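Local coordinates for protein iron-containing alcohol dehydrogenase (Ralstonia eutropha, PDB 3JZD) that probably catalyses the NAD(P)H-dependent reduction of maleylacetate to 3-oxoadipate, a step in the breakdown of aromatic compounds, as a homodimer of the iron-containing alcohol dehydrogenase family, at residues Ser25-Glu30 and Thr152-Pro157; Glu32-Lys37 and Pro115-Pro120; Ala39-Thr44 and Glu52-Leu57; Glu11-Arg16 and Val128-Gly133. One frame throughout, in Å; residues are numbered along the deposited sequence.

Following the chain from its N terminus, strand 8-19 brings Glu11-Arg16 first, and contact 4 closes the loop to Val128-Gly133. Contact 1 opens next, at the start of helix 27-33, and closes at strand 152-155; its segments alternate with those of contact 4, so these two loops cross. Contact 2, from the end of the same helix to strand 116-120, is nested inside both, and contact 3, a short closure between strand 39-42 and helix 48-58, lies inside all the others. Contacts 1, 2 and 3 pack helices, or the chain at a helix end, on the six-stranded parallel sheet, whereas contact 4 ties strand 8-19, outermost within the chain, to the turn that binds the nicotinamide end of NAD.

Contact 1 (Ser25-Glu30 and Thr152-Pro157); sequences SQVAAE and TVIYDP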
# COMPACT_ATOMS: atom_id res chain seq x y z
N SER A 25 -9.40 -14.41 -17.51
CA SER A 25 -10.34 -14.18 -18.63
C SER A 25 -10.47 -12.72 -19.06
O SER A 25 -11.09 -12.44 -20.05
CB SER A 25 -11.75 -14.69 -18.32
OG SER A 25 -12.38 -13.85 -17.37
N GLN A 26 -9.90 -11.79 -18.32
CA GLN A 26 -10.01 -10.38 -18.65
C GLN A 26 -8.73 -9.91 -19.27
O GLN A 26 -8.52 -8.72 -19.39
CB GLN A 26 -10.29 -9.56 -17.38
CG GLN A 26 -11.54 -10.01 -16.66
CD GLN A 26 -11.73 -9.34 -15.30
OE1 GLN A 26 -11.10 -8.32 -14.98
NE2 GLN A 26 -12.61 -9.91 -14.49
N VAL A 27 -7.87 -10.83 -19.69
CA VAL A 27 -6.58 -10.45 -20.24
C VAL A 27 -6.67 -9.50 -21.45
O VAL A 27 -5.89 -8.55 -21.53
CB VAL A 27 -5.66 -11.69 -20.55
CG1 VAL A 27 -6.24 -12.66 -21.63
CG2 VAL A 27 -4.24 -11.22 -20.93
N ALA A 28 -7.59 -9.74 -22.37
CA ALA A 28 -7.71 -8.90 -23.58
C ALA A 28 -8.06 -7.48 -23.18
O ALA A 28 -7.52 -6.54 -23.76
CB ALA A 28 -8.77 -9.42 -24.55
N ALA A 29 -9.00 -7.34 -22.23
CA ALA A 29 -9.43 -6.03 -21.72
C ALA A 29 -8.22 -5.27 -21.11
O ALA A 29 -8.11 -4.07 -21.28
CB ALA A 29 -10.58 -6.15 -20.66
N GLU A 30 -7.31 -5.99 -20.45
CA GLU A 30 -6.12 -5.34 -19.85
C GLU A 30 -5.07 -4.89 -20.85
O GLU A 30 -4.44 -3.84 -20.70
CB GLU A 30 -5.53 -6.25 -18.77
CG GLU A 30 -6.47 -6.41 -17.59
CD GLU A 30 -6.81 -5.05 -16.92
OE1 GLU A 30 -5.96 -4.14 -16.89
OE2 GLU A 30 -7.93 -4.93 -16.41
N THR A 152 0.57 -4.13 -15.28
CA THR A 152 -0.59 -4.79 -14.75
C THR A 152 -0.26 -6.21 -14.40
O THR A 152 0.47 -6.89 -15.12
CB THR A 152 -1.73 -4.73 -15.77
OG1 THR A 152 -1.97 -3.35 -16.09
CG2 THR A 152 -3.05 -5.43 -15.26
N VAL A 153 -0.80 -6.65 -13.27
CA VAL A 153 -0.64 -8.00 -12.78
C VAL A 153 -2.07 -8.54 -12.67
O VAL A 153 -2.97 -7.84 -12.21
CB VAL A 153 -0.01 -8.00 -11.43
CG1 VAL A 153 0.14 -9.41 -10.90
CG2 VAL A 153 1.37 -7.25 -11.46
N ILE A 154 -2.28 -9.76 -13.17
CA ILE A 154 -3.53 -10.42 -13.12
C ILE A 154 -3.30 -11.65 -12.29
O ILE A 154 -2.56 -12.57 -12.71
CB ILE A 154 -4.00 -10.85 -14.53
CG1 ILE A 154 -4.22 -9.61 -15.39
CG2 ILE A 154 -5.24 -11.76 -14.44
CD1 ILE A 154 -4.62 -9.93 -16.85
N TYR A 155 -3.88 -11.67 -11.09
CA TYR A 155 -3.72 -12.81 -10.19
C TYR A 155 -4.93 -13.68 -10.29
O TYR A 155 -6.01 -13.25 -9.86
CB TYR A 155 -3.56 -12.39 -8.73
CG TYR A 155 -2.23 -11.85 -8.37
CD1 TYR A 155 -1.11 -12.67 -8.39
CD2 TYR A 155 -2.09 -10.53 -7.93
CE1 TYR A 155 0.12 -12.21 -8.02
CE2 TYR A 155 -0.87 -10.03 -7.57
CZ TYR A 155 0.25 -10.90 -7.61
OH TYR A 155 1.48 -10.45 -7.26
N ASP A 156 -4.77 -14.89 -10.82
CA ASP A 156 -5.88 -15.84 -11.00
C ASP A 156 -5.49 -17.13 -10.29
O ASP A 156 -4.67 -17.89 -10.78
CB ASP A 156 -6.13 -16.11 -12.51
CG ASP A 156 -7.40 -16.87 -12.75
OD1 ASP A 156 -7.93 -17.45 -11.79
OD2 ASP A 156 -7.90 -16.87 -13.89
N PRO A 157 -6.06 -17.37 -9.10
CA PRO A 157 -5.76 -18.57 -8.36
C PRO A 157 -6.08 -19.87 -9.12
O PRO A 157 -5.53 -20.90 -8.79
CB PRO A 157 -6.65 -18.45 -7.14
CG PRO A 157 -7.75 -17.59 -7.59
CD PRO A 157 -7.11 -16.58 -8.44
O HOH W 1 -4.08 -3.11 -18.11
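Ile154 lays the end of its side chain against the first turn of helix 27-33: CD1 lies 4.0 Å from Val27 CA and equally close to Glu30 CG. Its CG1 branch stands anti to the carbonyl carbon (chi1 -63°), and an extended chi2 carries CD1 out to the helix. A long, branched, apolar residue suits this place, where it spans from strand to helix and meets both the backbone of one turn and the aliphatic part of Glu30. Val27, beta-branched and buried, adds its CB to the same apolar patch.

Glu30 has a double role. Its methylene leans on Ile154, and the bend at chi2 (-59°) turns the carboxylate toward Thr152, whose CG2 approaches OE1 to 3.6 Å. A water bridges the two segments: it donates to the backbone O and to OE1 of Glu30, and accepts from Thr152 OG1 at 2.9 Å. OE1 also forms a salt bridge with Arg16 on the neighbouring strand 8-19, which probably favours the ionised carboxylate in this buried setting. Threonine fits here because its methyl and hydroxyl serve both the packing and the water. Such packing of a helix on a parallel sheet is typical of the Rossmann-like alpha/beta domain of this family.

Contact 2 (Glu32-Lys37 and Pro115-Pro120); sequences ERLGAK and PIVAIP
Leu34 meets Pro115 and Val117 through a single methyl, CD1, and the contact between the two segments is purely apolar. The closer approach is to Val117, whose CG2 lies 3.5 Å from Leu34 CD1; the other is to Pro115, whose CB is 4.0 Å from the same methyl. With its CG anti to the carbonyl carbon (chi1 -70°) and chi2 extended, Leu34 reaches away from its backbone and sets CD1 at the beginning of the strand. The leucine and proline side chains run past one another in opposite senses, so the proline is touched on its CB flank. Val117 turns its CG2 branch to the leucine, and the same side chain also packs on Ile154 of the adjoining strand, which links this patch to the helix-sheet packing nearby.

These residues sit where a helix of the parallel alpha/beta fold ends over the sheet: helix 27-33 connects strand 8-19 to strand 39-42, while strand 116-120 lies between 152-155 and 92-97.

Backbone hydrogen bonding shapes the end of the helix. Gly35 leaves helical geometry with a positive phi of 77°, readily adopted by a residue without a side chain, and its N bonds to Glu32 O at 2.8 Å, one of the two bonds back into the last turn that make a Schellman motif. The chain then turns toward strand 39-42, and small Ala36 fits its buried place against Val31 and Cys92.

The charged Arg33 takes a different direction, its NH2 forming a salt bridge with Glu11 of the second subunit.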
# COMPACT_ATOMS: atom_id res chain seq x y z
N GLU A 32 -5.93 -4.10 -24.00
CA GLU A 32 -6.63 -2.99 -24.68
C GLU A 32 -6.49 -1.73 -23.84
O GLU A 32 -6.30 -0.68 -24.38
CB GLU A 32 -8.13 -3.31 -24.92
CG GLU A 32 -8.43 -4.41 -25.98
CD GLU A 32 -9.87 -5.00 -25.96
OE1 GLU A 32 -10.59 -5.01 -24.92
OE2 GLU A 32 -10.28 -5.51 -27.02
N ARG A 33 -6.54 -1.86 -22.52
CA ARG A 33 -6.45 -0.72 -21.61
C ARG A 33 -5.10 -0.03 -21.72
O ARG A 33 -4.99 1.17 -21.60
CB ARG A 33 -6.72 -1.22 -20.19
CG ARG A 33 -7.00 -0.18 -19.17
CD ARG A 33 -7.46 -0.80 -17.84
NE ARG A 33 -7.85 0.28 -16.92
CZ ARG A 33 -6.98 1.05 -16.24
NH1 ARG A 33 -5.67 0.86 -16.35
NH2 ARG A 33 -7.42 2.02 -15.44
N LEU A 34 -4.05 -0.81 -21.95
CA LEU A 34 -2.72 -0.28 -22.15
C LEU A 34 -2.59 0.35 -23.54
O LEU A 34 -1.58 0.95 -23.85
CB LEU A 34 -1.69 -1.42 -22.01
CG LEU A 34 -1.52 -1.94 -20.60
CD1 LEU A 34 -0.68 -3.19 -20.59
CD2 LEU A 34 -0.90 -0.83 -19.72
N GLY A 35 -3.62 0.22 -24.37
CA GLY A 35 -3.56 0.71 -25.73
C GLY A 35 -2.75 -0.19 -26.65
O GLY A 35 -2.42 0.22 -27.76
N ALA A 36 -2.42 -1.41 -26.20
CA ALA A 36 -1.61 -2.32 -27.03
C ALA A 36 -2.47 -3.09 -28.04
O ALA A 36 -3.64 -3.42 -27.75
CB ALA A 36 -0.81 -3.30 -26.15
N LYS A 37 -1.90 -3.35 -29.21
CA LYS A 37 -2.57 -4.05 -30.30
C LYS A 37 -1.97 -5.44 -30.64
O LYS A 37 -2.63 -6.23 -31.30
CB LYS A 37 -2.56 -3.18 -31.57
CG LYS A 37 -3.25 -1.80 -31.45
N PRO A 115 5.21 -2.39 -22.53
CA PRO A 115 4.59 -2.76 -21.27
C PRO A 115 4.53 -4.26 -21.10
O PRO A 115 4.43 -4.99 -22.08
CB PRO A 115 3.16 -2.22 -21.42
CG PRO A 115 2.96 -2.15 -22.90
CD PRO A 115 4.28 -1.68 -23.40
N ILE A 116 4.59 -4.70 -19.85
CA ILE A 116 4.37 -6.09 -19.53
C ILE A 116 3.10 -6.24 -18.70
O ILE A 116 2.87 -5.45 -17.76
CB ILE A 116 5.46 -6.67 -18.58
CG1 ILE A 116 6.87 -6.44 -19.13
CG2 ILE A 116 5.24 -8.17 -18.35
CD1 ILE A 116 7.95 -6.65 -18.04
N VAL A 117 2.27 -7.21 -19.08
CA VAL A 117 1.15 -7.68 -18.24
C VAL A 117 1.62 -9.04 -17.67
O VAL A 117 1.88 -9.98 -18.42
CB VAL A 117 -0.15 -7.90 -19.03
CG1 VAL A 117 -1.26 -8.56 -18.12
CG2 VAL A 117 -0.60 -6.61 -19.70
N ALA A 118 1.74 -9.12 -16.35
CA ALA A 118 2.20 -10.34 -15.69
C ALA A 118 1.01 -11.14 -15.19
O ALA A 118 0.10 -10.58 -14.58
CB ALA A 118 3.19 -9.99 -14.50
N ILE A 119 1.01 -12.43 -15.49
CA ILE A 119 -0.00 -13.38 -14.99
C ILE A 119 0.79 -14.44 -14.18
O ILE A 119 1.23 -15.43 -14.74
CB ILE A 119 -0.79 -14.00 -16.15
CG1 ILE A 119 -1.32 -12.89 -17.06
CG2 ILE A 119 -1.95 -14.87 -15.59
CD1 ILE A 119 -2.28 -13.34 -18.20
N PRO A 120 1.01 -14.22 -12.86
CA PRO A 120 1.88 -15.10 -12.09
C PRO A 120 1.24 -16.41 -11.68
O PRO A 120 0.07 -16.43 -11.34
CB PRO A 120 2.22 -14.28 -10.85
CG PRO A 120 1.87 -12.90 -11.16
CD PRO A 120 0.76 -12.95 -12.14

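Contact 3 (Ala39-Thr44 and Glu52-Leu57); sequences ALVLCT and ERIADL. With NAD (nicotinamide-adenine-dinucleotide), chain E.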
# COMPACT_ATOMS: atom_id res chain seq x y z
N ALA A 39 0.09 -8.37 -28.59
CA ALA A 39 0.71 -8.82 -27.37
C ALA A 39 1.33 -10.20 -27.59
O ALA A 39 0.67 -11.12 -28.06
CB ALA A 39 -0.34 -8.85 -26.25
N LEU A 40 2.60 -10.34 -27.24
CA LEU A 40 3.31 -11.61 -27.32
C LEU A 40 3.20 -12.30 -25.97
O LEU A 40 3.58 -11.72 -24.96
CB LEU A 40 4.79 -11.38 -27.64
CG LEU A 40 5.71 -12.60 -27.74
CD1 LEU A 40 5.30 -13.50 -28.95
CD2 LEU A 40 7.15 -12.08 -27.85
N VAL A 41 2.72 -13.53 -25.97
CA VAL A 41 2.56 -14.34 -24.78
C VAL A 41 3.83 -15.15 -24.57
O VAL A 41 4.33 -15.83 -25.50
CB VAL A 41 1.32 -15.28 -24.89
CG1 VAL A 41 1.16 -16.09 -23.56
CG2 VAL A 41 0.05 -14.47 -25.26
N LEU A 42 4.33 -15.11 -23.34
CA LEU A 42 5.55 -15.74 -22.96
C LEU A 42 5.30 -16.86 -21.98
O LEU A 42 4.45 -16.73 -21.08
CB LEU A 42 6.45 -14.71 -22.27
CG LEU A 42 6.74 -13.38 -22.96
CD1 LEU A 42 7.51 -12.38 -22.04
CD2 LEU A 42 7.48 -13.65 -24.25
N CYS A 43 6.06 -17.94 -22.10
CA CYS A 43 5.99 -19.04 -21.14
C CYS A 43 7.21 -19.93 -21.24
O CYS A 43 8.04 -19.76 -22.14
CB CYS A 43 4.73 -19.90 -21.36
SG CYS A 43 4.62 -20.68 -22.98
N THR A 44 7.32 -20.86 -20.30
CA THR A 44 8.33 -21.89 -20.36
C THR A 44 7.71 -22.99 -21.26
O THR A 44 6.49 -23.00 -21.47
CB THR A 44 8.61 -22.52 -19.00
OG1 THR A 44 7.39 -23.06 -18.48
CG2 THR A 44 9.14 -21.52 -18.00
N GLU A 52 -1.43 -20.88 -24.36
CA GLU A 52 -2.36 -20.97 -25.49
C GLU A 52 -3.74 -20.49 -25.15
O GLU A 52 -4.38 -19.86 -25.97
CB GLU A 52 -2.45 -22.39 -26.07
CG GLU A 52 -1.26 -22.76 -26.92
CD GLU A 52 -1.10 -21.90 -28.18
OE1 GLU A 52 -2.10 -21.26 -28.62
OE2 GLU A 52 0.03 -21.88 -28.75
N ARG A 53 -4.21 -20.81 -23.94
CA ARG A 53 -5.50 -20.29 -23.49
C ARG A 53 -5.46 -18.77 -23.42
O ARG A 53 -6.41 -18.12 -23.83
CB ARG A 53 -5.91 -20.94 -22.16
CG ARG A 53 -6.45 -22.38 -22.43
CD ARG A 53 -6.74 -23.16 -21.15
NE ARG A 53 -7.78 -22.55 -20.31
CZ ARG A 53 -8.99 -23.05 -20.05
NH1 ARG A 53 -9.42 -24.22 -20.55
NH2 ARG A 53 -9.79 -22.37 -19.23
N ILE A 54 -4.38 -18.20 -22.89
CA ILE A 54 -4.20 -16.74 -22.89
C ILE A 54 -4.19 -16.23 -24.35
O ILE A 54 -4.95 -15.31 -24.69
CB ILE A 54 -2.91 -16.31 -22.16
CG1 ILE A 54 -3.04 -16.68 -20.69
CG2 ILE A 54 -2.60 -14.79 -22.30
CD1 ILE A 54 -4.26 -16.13 -20.05
N ALA A 55 -3.40 -16.86 -25.21
CA ALA A 55 -3.35 -16.43 -26.62
C ALA A 55 -4.74 -16.51 -27.26
O ALA A 55 -5.15 -15.61 -27.99
CB ALA A 55 -2.35 -17.21 -27.41
N ASP A 56 -5.49 -17.55 -26.93
CA ASP A 56 -6.83 -17.62 -27.46
C ASP A 56 -7.74 -16.53 -26.90
O ASP A 56 -8.57 -16.01 -27.62
CB ASP A 56 -7.45 -18.98 -27.22
CG ASP A 56 -6.82 -20.07 -28.12
OD1 ASP A 56 -6.13 -19.73 -29.10
OD2 ASP A 56 -7.03 -21.26 -27.82
N LEU A 57 -7.61 -16.19 -25.61
CA LEU A 57 -8.40 -15.12 -25.05
C LEU A 57 -8.08 -13.78 -25.76
O LEU A 57 -8.98 -12.98 -25.99
CB LEU A 57 -8.21 -15.01 -23.54
CG LEU A 57 -8.96 -16.09 -22.75
CD1 LEU A 57 -8.38 -16.34 -21.36
CD2 LEU A 57 -10.39 -15.70 -22.65
PA NAD E . 10.10 -20.74 -12.16
O1A NAD E . 9.52 -19.55 -12.85
O2A NAD E . 11.52 -20.85 -12.52
O5B NAD E . 9.17 -22.03 -12.37
C5B NAD E . 9.67 -23.34 -12.11
C4B NAD E . 8.87 -24.35 -12.93
O4B NAD E . 7.53 -24.43 -12.49
C3B NAD E . 8.80 -23.92 -14.39
O3B NAD E . 8.96 -25.02 -15.24
C2B NAD E . 7.38 -23.43 -14.57
O2B NAD E . 6.93 -23.58 -15.90
C1B NAD E . 6.64 -24.32 -13.57
N9A NAD E . 5.40 -23.70 -13.09
C8A NAD E . 5.32 -22.42 -12.61
N7A NAD E . 4.04 -22.21 -12.23
C5A NAD E . 3.31 -23.30 -12.46
C6A NAD E . 1.95 -23.59 -12.30
N6A NAD E . 1.15 -22.88 -11.53
N1A NAD E . 1.49 -24.82 -12.70
C2A NAD E . 2.34 -25.75 -13.25
N3A NAD E . 3.69 -25.47 -13.40
C4A NAD E . 4.17 -24.25 -13.03
O3 NAD E . 10.06 -20.69 -10.55
PN NAD E . 9.92 -19.38 -9.62
O1N NAD E . 10.41 -19.88 -8.26
O2N NAD E . 8.60 -18.76 -9.81
O5D NAD E . 10.92 -18.32 -10.18
C5D NAD E . 12.24 -18.28 -9.73
C4D NAD E . 13.01 -17.40 -10.69
O4D NAD E . 12.48 -16.10 -10.58
C3D NAD E . 14.48 -17.29 -10.33
O3D NAD E . 15.19 -16.98 -11.49
C2D NAD E . 14.50 -16.14 -9.38
O2D NAD E . 15.78 -15.59 -9.24
C1D NAD E . 13.48 -15.23 -10.06
N1N NAD E . 12.92 -14.24 -9.13
C2N NAD E . 13.18 -12.91 -9.38
C3N NAD E . 12.68 -11.93 -8.54
C7N NAD E . 12.88 -10.47 -8.87
O7N NAD E . 12.32 -9.49 -8.04
N7N NAD E . 13.53 -10.07 -9.94
C4N NAD E . 11.91 -12.31 -7.43
C5N NAD E . 11.65 -13.66 -7.19
C6N NAD E . 12.14 -14.62 -8.07
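This is buried apolar packing of a helix on the strand that precedes it, within the beta-alpha-beta unit formed by strand 39-42, helix 48-58 and strand 62-66. The unit belongs to the parallel sheet of a Rossmann-like nucleotide-binding domain. Val41, in the middle of its strand, carries the contact from the sheet side. Its CG2 lies 4.0 Å from Ile54 CG2, while the second branch, CG1, is only slightly farther from that same methyl, so Ile54 CG2 faces both prongs of the valine. The arrangement follows from the torsion of Ile54: chi1 of -65° sets CG2 anti to the backbone N and pointing at the strand, whereas CG1 and CD1 lead away, and CD1 packs on Ile119 of strand 116-120. A beta-branched residue is thus well suited here, since its two arms serve different neighbours.

Ala55 allows the helix to come close. Its CA stands 6.5 Å from Val41 CA, and its CB is 4.2 Å from Val41 CG2; with so small a side chain, the helix backbone itself forms part of the packing surface. The same alanine also rests on Ser62 and Val65, so it packs against both neighbouring strands, 39-42 and 62-66, that the helix connects. Val96 of strand 92-97 borders both Val41 and Ile54.

Beyond the end of the strand the chain reaches the cofactor. Thr44, a residue of the NAD pocket, holds its hydroxyl between the backbone N and carbonyl carbon (chi1 58°), from where OG1 donates a hydrogen bond of 2.7 Å to the hydroxyl O2B on the adenosine ribose of NAD.

Contact 4 (Glu11-Arg16 and Val128-Gly133); sequences EAHAAR and VTPVYG. With NAD (nicotinamide-adenine-dinucleotide), chain E.
Val128 opens the second segment beside His13, its carbonyl O lying 4.4 Å from the imidazole CD2, while its side chain turns to Trp228 and Thr232 of helix 217-236. Thr129 faces the other way, into the cofactor pocket. Its hydroxyl works twice: OG1 donates to the carboxamide oxygen O7N of NAD at 2.7 Å, and accepts from Val131 N at 3.2 Å, an ST turn that probably holds the donor in position. Threonine suits this place, as its hydroxyl can give and receive at once.

Pro130 makes the closest approach to His13, a van der Waals contact of its ring carbons with the imidazole. Its CD lies 3.8 Å from His13 NE2 and its CG 3.9 Å from His13 CE1, the two side chains crossing at about a right angle. His13 NE2 is itself hydrogen-bonded to Gly235 O, which ties the imidazole to the helical part of the chain, while the flanking residues of strand 8-19 pair with the second subunit.

At Val131 the backbone takes over: its O accepts from NAD N7N at 2.9 Å. The two bonds grip the carboxamide at both oxygen and nitrogen, which would restrict its rotation, an arrangement characteristic of the nicotinamide end of an NAD site, consistent with orienting the ring for hydride transfer.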
# COMPACT_ATOMS: atom_id res chain seq x y z
N GLU A 11 7.76 4.94 -0.46
CA GLU A 11 7.49 5.10 -1.86
C GLU A 11 6.65 3.94 -2.33
O GLU A 11 6.90 2.74 -1.99
CB GLU A 11 8.77 5.22 -2.66
CG GLU A 11 9.32 6.62 -2.61
CD GLU A 11 10.61 6.80 -3.39
OE1 GLU A 11 11.51 5.91 -3.25
OE2 GLU A 11 10.72 7.87 -4.08
N ALA A 12 5.60 4.27 -3.06
CA ALA A 12 4.80 3.23 -3.64
C ALA A 12 5.00 3.35 -5.14
O ALA A 12 4.98 4.46 -5.70
CB ALA A 12 3.35 3.39 -3.26
N HIS A 13 5.20 2.21 -5.78
CA HIS A 13 5.24 2.13 -7.23
C HIS A 13 3.78 2.23 -7.75
O HIS A 13 2.89 1.77 -7.07
CB HIS A 13 5.78 0.76 -7.65
CG HIS A 13 7.19 0.46 -7.21
ND1 HIS A 13 8.28 1.18 -7.64
CD2 HIS A 13 7.68 -0.56 -6.47
CE1 HIS A 13 9.38 0.66 -7.13
NE2 HIS A 13 9.05 -0.39 -6.40
N ALA A 14 3.52 2.83 -8.91
CA ALA A 14 2.18 2.70 -9.52
C ALA A 14 1.91 1.19 -9.71
O ALA A 14 2.85 0.39 -9.97
CB ALA A 14 2.12 3.37 -10.87
N ALA A 15 0.67 0.80 -9.56
CA ALA A 15 0.28 -0.59 -9.61
C ALA A 15 -1.16 -0.75 -10.09
O ALA A 15 -2.00 0.08 -9.81
CB ALA A 15 0.40 -1.16 -8.25
N ARG A 16 -1.43 -1.80 -10.85
CA ARG A 16 -2.79 -2.15 -11.19
C ARG A 16 -2.82 -3.68 -11.03
O ARG A 16 -2.11 -4.39 -11.74
CB ARG A 16 -3.17 -1.69 -12.59
CG ARG A 16 -4.57 -2.16 -13.02
CD ARG A 16 -4.94 -1.65 -14.40
NE ARG A 16 -6.20 -2.28 -14.78
CZ ARG A 16 -7.40 -1.89 -14.34
NH1 ARG A 16 -7.53 -0.86 -13.51
NH2 ARG A 16 -8.47 -2.56 -14.70
N VAL A 128 5.96 -7.62 -9.05
CA VAL A 128 5.82 -6.32 -8.41
C VAL A 128 7.16 -5.71 -7.95
O VAL A 128 7.18 -4.85 -7.06
CB VAL A 128 4.78 -6.35 -7.28
CG1 VAL A 128 3.36 -6.39 -7.86
CG2 VAL A 128 5.02 -7.49 -6.33
N THR A 129 8.27 -6.09 -8.59
CA THR A 129 9.56 -5.48 -8.27
C THR A 129 10.15 -4.91 -9.54
O THR A 129 9.91 -5.45 -10.62
CB THR A 129 10.61 -6.50 -7.70
OG1 THR A 129 11.27 -7.16 -8.79
CG2 THR A 129 9.92 -7.54 -6.73
N PRO A 130 10.93 -3.82 -9.42
CA PRO A 130 11.65 -3.23 -10.55
C PRO A 130 13.02 -3.89 -10.82
O PRO A 130 13.86 -3.31 -11.57
CB PRO A 130 11.87 -1.79 -10.10
CG PRO A 130 11.97 -1.87 -8.60
CD PRO A 130 11.16 -3.08 -8.17
N VAL A 131 13.26 -5.05 -10.22
CA VAL A 131 14.53 -5.76 -10.35
C VAL A 131 14.49 -6.82 -11.42
O VAL A 131 13.54 -7.64 -11.49
CB VAL A 131 14.98 -6.39 -9.01
CG1 VAL A 131 16.22 -7.26 -9.21
CG2 VAL A 131 15.30 -5.26 -7.98
N TYR A 132 15.46 -6.77 -12.32
CA TYR A 132 15.58 -7.75 -13.38
C TYR A 132 16.87 -8.54 -13.18
O TYR A 132 17.78 -8.11 -12.46
CB TYR A 132 15.60 -7.10 -14.77
CG TYR A 132 16.74 -6.14 -14.97
CD1 TYR A 132 17.98 -6.57 -15.45
CD2 TYR A 132 16.59 -4.80 -14.65
CE1 TYR A 132 19.02 -5.69 -15.60
CE2 TYR A 132 17.63 -3.92 -14.81
CZ TYR A 132 18.83 -4.37 -15.28
OH TYR A 132 19.85 -3.47 -15.43
N GLY A 133 16.95 -9.68 -13.86
CA GLY A 133 18.11 -10.55 -13.79
C GLY A 133 18.43 -11.13 -15.16
O GLY A 133 17.54 -11.45 -15.92
PA NAD E . 10.10 -20.74 -12.16
O1A NAD E . 9.52 -19.55 -12.85
O2A NAD E . 11.52 -20.85 -12.52
O5B NAD E . 9.17 -22.03 -12.37
C5B NAD E . 9.67 -23.34 -12.11
C4B NAD E . 8.87 -24.35 -12.93
O4B NAD E . 7.53 -24.43 -12.49
C3B NAD E . 8.80 -23.92 -14.39
O3B NAD E . 8.96 -25.02 -15.24
C2B NAD E . 7.38 -23.43 -14.57
O2B NAD E . 6.93 -23.58 -15.90
C1B NAD E . 6.64 -24.32 -13.57
N9A NAD E . 5.40 -23.70 -13.09
C8A NAD E . 5.32 -22.42 -12.61
N7A NAD E . 4.04 -22.21 -12.23
C5A NAD E . 3.31 -23.30 -12.46
C6A NAD E . 1.95 -23.59 -12.30
N6A NAD E . 1.15 -22.88 -11.53
N1A NAD E . 1.49 -24.82 -12.70
C2A NAD E . 2.34 -25.75 -13.25
N3A NAD E . 3.69 -25.47 -13.40
C4A NAD E . 4.17 -24.25 -13.03
O3 NAD E . 10.06 -20.69 -10.55
PN NAD E . 9.92 -19.38 -9.62
O1N NAD E . 10.41 -19.88 -8.26
O2N NAD E . 8.60 -18.76 -9.81
O5D NAD E . 10.92 -18.32 -10.18
C5D NAD E . 12.24 -18.28 -9.73
C4D NAD E . 13.01 -17.40 -10.69
O4D NAD E . 12.48 -16.10 -10.58
C3D NAD E . 14.48 -17.29 -10.33
O3D NAD E . 15.19 -16.98 -11.49
C2D NAD E . 14.50 -16.14 -9.38
O2D NAD E . 15.78 -15.59 -9.24
C1D NAD E . 13.48 -15.23 -10.06
N1N NAD E . 12.92 -14.24 -9.13
C2N NAD E . 13.18 -12.91 -9.38
C3N NAD E . 12.68 -11.93 -8.54
C7N NAD E . 12.88 -10.47 -8.87
O7N NAD E . 12.32 -9.49 -8.04
N7N NAD E . 13.53 -10.07 -9.94
C4N NAD E . 11.91 -12.31 -7.43
C5N NAD E . 11.65 -13.66 -7.19
C6N NAD E . 12.14 -14.62 -8.07